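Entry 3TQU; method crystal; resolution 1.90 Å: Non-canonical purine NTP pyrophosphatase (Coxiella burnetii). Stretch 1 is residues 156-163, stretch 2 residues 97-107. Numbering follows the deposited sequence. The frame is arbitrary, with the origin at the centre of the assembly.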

# COMPACT_ATOMS: atom_id res chain seq x y z
N GLY A 156 14.91 -17.77 15.82
CA GLY A 156 14.55 -16.48 15.28
C GLY A 156 15.54 -15.38 15.63
O GLY A 156 16.71 -15.64 15.88
N PHE A 157 15.04 -14.14 15.64
CA PHE A 157 15.88 -12.97 15.88
C PHE A 157 15.00 -11.82 16.34
O PHE A 157 13.78 -11.93 16.37
CB PHE A 157 16.61 -12.57 14.60
CG PHE A 157 15.70 -12.15 13.49
CD1 PHE A 157 15.33 -10.82 13.34
CD2 PHE A 157 15.19 -13.08 12.60
CE1 PHE A 157 14.48 -10.43 12.32
CE2 PHE A 157 14.34 -12.70 11.58
CZ PHE A 157 13.99 -11.37 11.43
N GLY A 158 15.64 -10.70 16.69
CA GLY A 158 14.90 -9.51 17.06
C GLY A 158 13.93 -9.73 18.21
O GLY A 158 14.30 -10.31 19.24
N TYR A 159 12.70 -9.28 18.02
CA TYR A 159 11.69 -9.32 19.08
C TYR A 159 11.01 -10.68 19.22
O TYR A 159 10.11 -10.84 20.04
CB TYR A 159 10.63 -8.24 18.84
CG TYR A 159 11.17 -6.82 18.87
CD1 TYR A 159 11.55 -6.23 20.07
CD2 TYR A 159 11.29 -6.08 17.70
CE1 TYR A 159 12.04 -4.93 20.10
CE2 TYR A 159 11.77 -4.78 17.72
CZ TYR A 159 12.15 -4.21 18.92
OH TYR A 159 12.63 -2.92 18.94
N ASP A 160 11.45 -11.65 18.43
CA ASP A 160 10.84 -12.99 18.45
C ASP A 160 10.64 -13.58 19.86
O ASP A 160 9.59 -14.16 20.14
CB ASP A 160 11.62 -13.96 17.57
CG ASP A 160 11.35 -13.75 16.09
OD1 ASP A 160 10.40 -12.99 15.76
OD2 ASP A 160 12.07 -14.34 15.26
N PRO A 161 11.64 -13.43 20.75
CA PRO A 161 11.53 -14.01 22.09
C PRO A 161 10.39 -13.45 22.95
O PRO A 161 9.96 -14.13 23.88
CB PRO A 161 12.88 -13.68 22.73
CG PRO A 161 13.82 -13.53 21.58
CD PRO A 161 12.99 -12.89 20.50
N ILE A 162 9.89 -12.25 22.65
CA ILE A 162 8.79 -11.69 23.43
C ILE A 162 7.47 -11.59 22.66
O ILE A 162 6.50 -11.01 23.14
CB ILE A 162 9.12 -10.30 24.02
CG1 ILE A 162 9.50 -9.30 22.92
CG2 ILE A 162 10.22 -10.41 25.08
CD1 ILE A 162 9.70 -7.88 23.42
N PHE A 163 7.44 -12.16 21.46
CA PHE A 163 6.21 -12.15 20.68
C PHE A 163 5.42 -13.44 20.88
O PHE A 163 5.65 -14.43 20.18
CB PHE A 163 6.48 -11.91 19.20
CG PHE A 163 5.25 -11.67 18.39
CD1 PHE A 163 4.65 -10.42 18.38
CD2 PHE A 163 4.67 -12.69 17.65
CE1 PHE A 163 3.50 -10.19 17.64
CE2 PHE A 163 3.53 -12.46 16.90
CZ PHE A 163 2.94 -11.21 16.90
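Stretch 2, residues 97-107: TDAERIQKVLE

What shape does stretch 2 take, and how does it run along stretch 1? Thr97 caps a regular helix that begins at Asp98 and continues beyond Glu107; Thr97 OG1 accepts from Glu100 N at 3.1 Å. Gly158 lies nearest Asp98 and Tyr159 nearest Ile102, while Ile162 reaches Val105 and Leu106, so both chains advance in the same general sense. Stretch 1 makes a type II' turn from Phe157 to Asp160 that runs into a short 3-10 segment, 160 to 162.

Where does Ile102 fit? Its side chain, m at chi1 and t at chi2, enters the middle of the contact. Ile102 CD1 lies 3.4 Å from Gly158 O and 3.9 Å from Pro161 CG, while Ile102 CG2 packs 3.6 Å from Ile162 CG2.

What do Ile162 and Tyr159 add? Ile162 CD1 meets Val105 CG1 at 3.7 Å, extending the apolar patch along the helix. Tyr159 CE1 approaches Val105 CG2 at 3.5 Å, and Tyr159 OH lies 3.5 Å from Arg101 CB.

What polar link joins the stretches? Gly158 N donates to Asp98 OD2 at 2.9 Å, tying the turn to the first helical turn. The other carboxylate oxygen, Asp98 OD1, forms a salt bridge with Arg101 NH2 at 2.8 Å, so one side chain serves both partners.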

# COMPACT_ATOMS: atom_id res chain seq x y z
N THR A 97 21.69 -3.95 20.49
CA THR A 97 21.47 -5.35 20.16
C THR A 97 19.99 -5.71 20.20
O THR A 97 19.16 -4.90 20.63
CB THR A 97 22.20 -6.26 21.15
OG1 THR A 97 21.68 -6.02 22.47
CG2 THR A 97 23.70 -5.99 21.14
N ASP A 98 19.66 -6.92 19.74
CA ASP A 98 18.29 -7.41 19.83
C ASP A 98 17.86 -7.50 21.28
O ASP A 98 16.74 -7.14 21.64
CB ASP A 98 18.17 -8.78 19.17
CG ASP A 98 18.26 -8.73 17.66
OD1 ASP A 98 18.21 -7.61 17.09
OD2 ASP A 98 18.36 -9.81 17.04
N ALA A 99 18.77 -7.98 22.13
CA ALA A 99 18.51 -8.10 23.56
C ALA A 99 18.16 -6.75 24.19
O ALA A 99 17.25 -6.66 25.01
CB ALA A 99 19.71 -8.71 24.26
N GLU A 100 18.90 -5.71 23.80
CA GLU A 100 18.66 -4.37 24.31
C GLU A 100 17.28 -3.86 23.91
O GLU A 100 16.55 -3.30 24.72
CB GLU A 100 19.72 -3.40 23.80
CG GLU A 100 21.10 -3.60 24.40
CD GLU A 100 22.09 -2.57 23.90
OE1 GLU A 100 22.09 -1.44 24.43
OE2 GLU A 100 22.87 -2.89 22.98
N ARG A 101 16.94 -4.05 22.63
CA ARG A 101 15.64 -3.63 22.12
C ARG A 101 14.49 -4.33 22.84
O ARG A 101 13.47 -3.72 23.14
CB ARG A 101 15.56 -3.87 20.61
CG ARG A 101 16.34 -2.85 19.78
CD ARG A 101 16.25 -3.14 18.29
NE ARG A 101 17.17 -4.19 17.88
CZ ARG A 101 18.45 -3.99 17.59
NH1 ARG A 101 18.96 -2.76 17.65
NH2 ARG A 101 19.23 -5.00 17.23
N ILE A 102 14.67 -5.63 23.10
CA ILE A 102 13.68 -6.40 23.83
C ILE A 102 13.44 -5.80 25.21
O ILE A 102 12.30 -5.68 25.66
CB ILE A 102 14.12 -7.87 23.98
CG1 ILE A 102 14.01 -8.60 22.64
CG2 ILE A 102 13.28 -8.57 25.03
CD1 ILE A 102 14.72 -9.93 22.61
N GLN A 103 14.52 -5.40 25.86
CA GLN A 103 14.42 -4.81 27.20
C GLN A 103 13.73 -3.46 27.19
O GLN A 103 12.97 -3.13 28.10
CB GLN A 103 15.80 -4.71 27.85
CG GLN A 103 16.31 -6.05 28.36
CD GLN A 103 15.36 -6.69 29.36
OE1 GLN A 103 14.86 -6.02 30.26
NE2 GLN A 103 15.10 -7.98 29.19
N LYS A 104 13.99 -2.66 26.15
CA LYS A 104 13.36 -1.35 26.05
C LYS A 104 11.85 -1.48 25.83
O LYS A 104 11.07 -0.73 26.40
CB LYS A 104 14.00 -0.52 24.94
CG LYS A 104 13.49 0.92 24.89
CD LYS A 104 14.58 1.89 24.46
CE LYS A 104 14.09 3.33 24.51
NZ LYS A 104 12.96 3.58 23.57
N VAL A 105 11.45 -2.45 25.02
CA VAL A 105 10.04 -2.72 24.81
C VAL A 105 9.37 -3.16 26.11
O VAL A 105 8.28 -2.69 26.45
CB VAL A 105 9.81 -3.79 23.73
CG1 VAL A 105 8.42 -4.40 23.85
CG2 VAL A 105 10.02 -3.18 22.35
N LEU A 106 10.03 -4.05 26.85
CA LEU A 106 9.50 -4.54 28.11
C LEU A 106 9.37 -3.41 29.13
O LEU A 106 8.37 -3.33 29.85
CB LEU A 106 10.37 -5.67 28.67
CG LEU A 106 10.34 -6.99 27.90
CD1 LEU A 106 11.36 -7.98 28.46
CD2 LEU A 106 8.94 -7.60 27.90
N GLU A 107 10.37 -2.53 29.18
CA GLU A 107 10.33 -1.38 30.08
C GLU A 107 9.22 -0.41 29.69
O GLU A 107 8.51 0.11 30.55
CB GLU A 107 11.67 -0.64 30.07
CG GLU A 107 12.82 -1.42 30.69
CD GLU A 107 14.13 -0.66 30.64
OE1 GLU A 107 14.16 0.46 30.07
OE2 GLU A 107 15.14 -1.17 31.17